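Local atomic coordinates of L-ribulose 3-epimerase (PDB entry 3VYL), a protein that catalyses the epimerization of ketoses at C3, most efficiently interconverting L-ribulose and L-xylulose, and probably uses a bound manganese ion to do so. Residues D237-D249 / I258-A270. Sequence-based numbering, arbitrary orientation.
Sequences DLSFESFSSEIVD and IWRNLWTDNMALA. With MN (manganese (II) ion), chain I.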
# COMPACT_ATOMS: atom_id res chain seq x y z
N ASP A 237 -16.97 -7.66 -18.77
CA ASP A 237 -17.83 -7.12 -17.71
C ASP A 237 -17.25 -7.32 -16.31
O ASP A 237 -16.52 -8.28 -16.03
CB ASP A 237 -19.23 -7.75 -17.77
CG ASP A 237 -19.92 -7.56 -19.11
OD1 ASP A 237 -19.79 -6.48 -19.73
OD2 ASP A 237 -20.62 -8.50 -19.52
N LEU A 238 -17.59 -6.39 -15.42
CA LEU A 238 -17.33 -6.57 -14.00
C LEU A 238 -18.44 -5.93 -13.19
O LEU A 238 -19.03 -4.92 -13.62
CB LEU A 238 -15.96 -6.01 -13.60
CG LEU A 238 -15.58 -4.57 -13.91
CD1 LEU A 238 -16.12 -3.62 -12.85
CD2 LEU A 238 -14.06 -4.49 -13.96
N SER A 239 -18.73 -6.49 -12.03
CA SER A 239 -19.86 -6.00 -11.24
C SER A 239 -19.56 -5.79 -9.78
O SER A 239 -18.77 -6.52 -9.19
CB SER A 239 -21.05 -6.92 -11.38
OG SER A 239 -21.59 -6.75 -12.66
N PHE A 240 -20.21 -4.78 -9.22
CA PHE A 240 -20.15 -4.48 -7.81
C PHE A 240 -21.01 -5.45 -7.01
O PHE A 240 -22.10 -5.80 -7.43
CB PHE A 240 -20.63 -3.04 -7.59
CG PHE A 240 -20.77 -2.66 -6.15
CD1 PHE A 240 -19.71 -2.83 -5.25
CD2 PHE A 240 -21.95 -2.10 -5.69
CE1 PHE A 240 -19.83 -2.45 -3.93
CE2 PHE A 240 -22.08 -1.73 -4.36
CZ PHE A 240 -21.02 -1.90 -3.48
N GLU A 241 -20.50 -5.87 -5.85
CA GLU A 241 -21.14 -6.90 -5.02
C GLU A 241 -21.04 -6.48 -3.54
O GLU A 241 -19.96 -6.17 -3.04
CB GLU A 241 -20.46 -8.25 -5.26
CG GLU A 241 -21.25 -9.50 -4.90
CD GLU A 241 -20.46 -10.80 -5.05
OE1 GLU A 241 -21.05 -11.88 -4.86
OE2 GLU A 241 -19.26 -10.79 -5.36
N SER A 242 -22.17 -6.30 -2.88
CA SER A 242 -22.25 -6.01 -1.46
C SER A 242 -23.60 -6.45 -0.95
O SER A 242 -24.58 -6.19 -1.56
CB SER A 242 -22.06 -4.53 -1.25
OG SER A 242 -21.97 -4.18 0.08
N PHE A 243 -23.68 -7.10 0.20
CA PHE A 243 -24.97 -7.59 0.65
C PHE A 243 -25.35 -7.11 2.05
O PHE A 243 -24.48 -6.70 2.85
CB PHE A 243 -25.04 -9.12 0.54
CG PHE A 243 -24.77 -9.65 -0.86
CD1 PHE A 243 -25.50 -9.19 -1.96
CD2 PHE A 243 -23.79 -10.62 -1.08
CE1 PHE A 243 -25.26 -9.68 -3.24
CE2 PHE A 243 -23.55 -11.12 -2.35
CZ PHE A 243 -24.28 -10.65 -3.43
N SER A 244 -26.67 -7.13 2.32
CA SER A 244 -27.25 -6.75 3.60
C SER A 244 -28.21 -7.81 4.10
O SER A 244 -29.11 -8.26 3.36
CB SER A 244 -28.01 -5.42 3.49
OG SER A 244 -29.01 -5.28 4.49
N SER A 245 -28.03 -8.20 5.36
CA SER A 245 -28.91 -9.12 6.10
C SER A 245 -30.38 -8.75 5.90
O SER A 245 -31.23 -9.62 5.73
CB SER A 245 -28.56 -9.07 7.59
OG SER A 245 -28.95 -10.24 8.27
N GLU A 246 -30.64 -7.46 5.89
CA GLU A 246 -31.95 -6.91 5.71
C GLU A 246 -32.56 -7.23 4.38
O GLU A 246 -33.75 -7.34 4.27
CB GLU A 246 -31.88 -5.42 5.89
CG GLU A 246 -31.49 -4.99 7.29
CD GLU A 246 -32.36 -5.59 8.35
OE1 GLU A 246 -32.28 -5.19 9.51
OE2 GLU A 246 -33.13 -6.50 8.03
N ILE A 247 -31.76 -7.28 3.34
CA ILE A 247 -32.28 -7.54 2.02
C ILE A 247 -32.21 -8.97 1.47
O ILE A 247 -33.13 -9.43 0.84
CB ILE A 247 -31.64 -6.58 1.04
CG1 ILE A 247 -31.99 -5.17 1.43
CG2 ILE A 247 -32.12 -6.85 -0.36
CD1 ILE A 247 -31.05 -4.15 0.89
N VAL A 248 -31.12 -9.66 1.70
CA VAL A 248 -31.02 -11.00 1.15
C VAL A 248 -31.84 -12.03 1.91
O VAL A 248 -32.29 -11.79 2.99
CB VAL A 248 -29.57 -11.46 0.91
CG1 VAL A 248 -28.88 -10.50 -0.01
CG2 VAL A 248 -28.80 -11.61 2.20
N ASP A 249 -32.08 -13.15 1.27
CA ASP A 249 -32.83 -14.22 1.87
C ASP A 249 -31.99 -15.08 2.76
O ASP A 249 -30.83 -15.29 2.51
CB ASP A 249 -33.39 -15.08 0.80
CG ASP A 249 -32.43 -16.03 0.34
OD1 ASP A 249 -31.98 -15.90 -0.80
OD2 ASP A 249 -32.08 -16.89 1.15
N ILE A 258 -23.45 -13.19 6.78
CA ILE A 258 -23.72 -11.77 6.97
C ILE A 258 -24.45 -11.59 8.30
O ILE A 258 -25.66 -11.81 8.39
CB ILE A 258 -24.58 -11.18 5.84
CG1 ILE A 258 -24.00 -11.55 4.48
CG2 ILE A 258 -24.72 -9.67 6.01
CD1 ILE A 258 -25.01 -11.38 3.38
N TRP A 259 -23.69 -11.17 9.30
CA TRP A 259 -24.16 -11.06 10.66
C TRP A 259 -24.43 -9.64 11.03
O TRP A 259 -25.15 -9.35 12.00
CB TRP A 259 -23.08 -11.58 11.59
CG TRP A 259 -22.65 -13.00 11.30
CD1 TRP A 259 -21.36 -13.51 11.30
CD2 TRP A 259 -23.52 -14.14 10.96
NE1 TRP A 259 -21.37 -14.86 11.02
CE2 TRP A 259 -22.63 -15.29 10.80
CE3 TRP A 259 -24.88 -14.32 10.78
CZ2 TRP A 259 -23.11 -16.55 10.48
CZ3 TRP A 259 -25.36 -15.59 10.46
CH2 TRP A 259 -24.49 -16.67 10.31
N ARG A 260 -23.82 -8.74 10.27
CA ARG A 260 -23.89 -7.33 10.55
C ARG A 260 -23.96 -6.62 9.23
O ARG A 260 -23.41 -7.08 8.23
CB ARG A 260 -22.69 -6.86 11.39
CG ARG A 260 -21.35 -7.01 10.71
CD ARG A 260 -20.17 -6.87 11.65
NE ARG A 260 -18.94 -7.09 10.88
CZ ARG A 260 -18.11 -6.13 10.49
NH1 ARG A 260 -18.33 -4.87 10.83
NH2 ARG A 260 -17.05 -6.45 9.78
N ASN A 261 -24.68 -5.51 9.21
CA ASN A 261 -24.82 -4.77 7.98
C ASN A 261 -24.04 -3.47 8.02
O ASN A 261 -24.13 -2.68 8.98
CB ASN A 261 -26.30 -4.58 7.63
CG ASN A 261 -26.98 -5.90 7.31
OD1 ASN A 261 -26.37 -6.79 6.70
ND2 ASN A 261 -28.24 -6.04 7.71
N LEU A 262 -23.27 -3.27 6.95
CA LEU A 262 -22.29 -2.20 6.89
C LEU A 262 -22.84 -0.94 6.23
O LEU A 262 -22.20 0.10 6.26
CB LEU A 262 -21.05 -2.71 6.15
CG LEU A 262 -20.09 -3.52 7.03
CD1 LEU A 262 -20.71 -4.83 7.49
CD2 LEU A 262 -18.81 -3.78 6.26
N TRP A 263 -24.02 -1.07 5.64
CA TRP A 263 -24.73 0.06 5.06
C TRP A 263 -26.21 -0.10 5.28
O TRP A 263 -26.69 -1.18 5.62
CB TRP A 263 -24.42 0.18 3.56
CG TRP A 263 -24.60 -1.11 2.79
CD1 TRP A 263 -23.64 -2.07 2.51
CD2 TRP A 263 -25.84 -1.62 2.18
NE1 TRP A 263 -24.17 -3.10 1.79
CE2 TRP A 263 -25.48 -2.91 1.56
CE3 TRP A 263 -27.15 -1.17 2.07
CZ2 TRP A 263 -26.41 -3.69 0.87
CZ3 TRP A 263 -28.09 -1.97 1.39
CH2 TRP A 263 -27.72 -3.19 0.81
N THR A 264 -26.93 0.99 5.08
CA THR A 264 -28.39 1.04 5.22
C THR A 264 -28.99 1.65 3.97
O THR A 264 -30.11 1.32 3.59
CB THR A 264 -28.81 1.92 6.40
OG1 THR A 264 -28.01 3.12 6.40
CG2 THR A 264 -28.60 1.19 7.73
N ASP A 265 -28.23 2.53 3.33
CA ASP A 265 -28.69 3.28 2.17
C ASP A 265 -28.02 2.74 0.91
O ASP A 265 -26.90 3.13 0.58
CB ASP A 265 -28.37 4.76 2.38
CG ASP A 265 -28.79 5.63 1.21
OD1 ASP A 265 -28.48 6.84 1.26
OD2 ASP A 265 -29.43 5.13 0.25
N ASN A 266 -28.71 1.86 0.20
CA ASN A 266 -28.11 1.23 -0.97
C ASN A 266 -28.06 2.04 -2.26
O ASN A 266 -27.41 1.62 -3.21
CB ASN A 266 -28.71 -0.15 -1.26
CG ASN A 266 -30.22 -0.14 -1.34
OD1 ASN A 266 -30.81 -1.11 -1.81
ND2 ASN A 266 -30.84 0.92 -0.87
N MET A 267 -28.74 3.18 -2.30
CA MET A 267 -28.55 4.07 -3.43
C MET A 267 -27.21 4.77 -3.27
O MET A 267 -26.44 4.84 -4.23
CB MET A 267 -29.68 5.10 -3.58
CG MET A 267 -29.53 6.01 -4.79
SD MET A 267 -29.31 5.12 -6.36
CE MET A 267 -30.96 4.55 -6.72
N ALA A 268 -26.94 5.27 -2.07
CA ALA A 268 -25.66 5.92 -1.78
C ALA A 268 -24.52 4.94 -2.06
O ALA A 268 -23.58 5.25 -2.78
CB ALA A 268 -25.61 6.40 -0.34
N LEU A 269 -24.66 3.73 -1.51
CA LEU A 269 -23.72 2.66 -1.72
C LEU A 269 -23.47 2.41 -3.21
O LEU A 269 -22.32 2.32 -3.63
CB LEU A 269 -24.21 1.38 -1.02
CG LEU A 269 -23.35 0.14 -1.25
CD1 LEU A 269 -22.21 0.09 -0.25
CD2 LEU A 269 -24.20 -1.12 -1.20
N ALA A 270 -24.53 2.32 -4.01
CA ALA A 270 -24.37 2.02 -5.44
C ALA A 270 -23.72 3.17 -6.23
O ALA A 270 -22.73 2.95 -6.94
CB ALA A 270 -25.68 1.60 -6.06
MN MN I . -18.81 -13.00 -6.10
O HOH W 1 -20.01 -14.32 -4.54
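At the C-terminal mouth of the TIM barrel, strand 238-240 and the loop after it pack against the chain leading into helix 266-292, whose Trp263 inserts its indole between Ser244 of the loop and Leu269 of the helix. Trp263 NE1 donates to Ser242 OG at 3.0 Å, a bent bond (134°) with the hydroxyl tilted out of the ring plane; that OG also bonds Arg212 O. Ser244 CB sits over one face of the six-membered ring, 3.8 Å from its centroid in a CH-pi contact, while Leu269 CD2 lies above the opposite face, toward its rim. Ile247 CD1 meets the ring edge at CH2, 3.5 Å away. With an alanine in place of Trp263, Ser242 OG would lose its indole donor, and a gap would probably open between Ser244 and Leu269. Flanking this centre, Leu269 CG lies 3.8 Å from Phe240 CZ, in the plane of the phenyl ring, and Ile258 CD1 touches both Phe243 CB (3.6 Å) and Val248 CG2. Glu241 faces elsewhere: CG anti to its nitrogen (chi1 -159°) and an extended chain carry OE2 to manganese at 2.4 Å, beside Glu147, Asp180 and His206. A metal site at the C-terminal mouth of eight parallel strands marks the xylose isomerase-like TIM barrel.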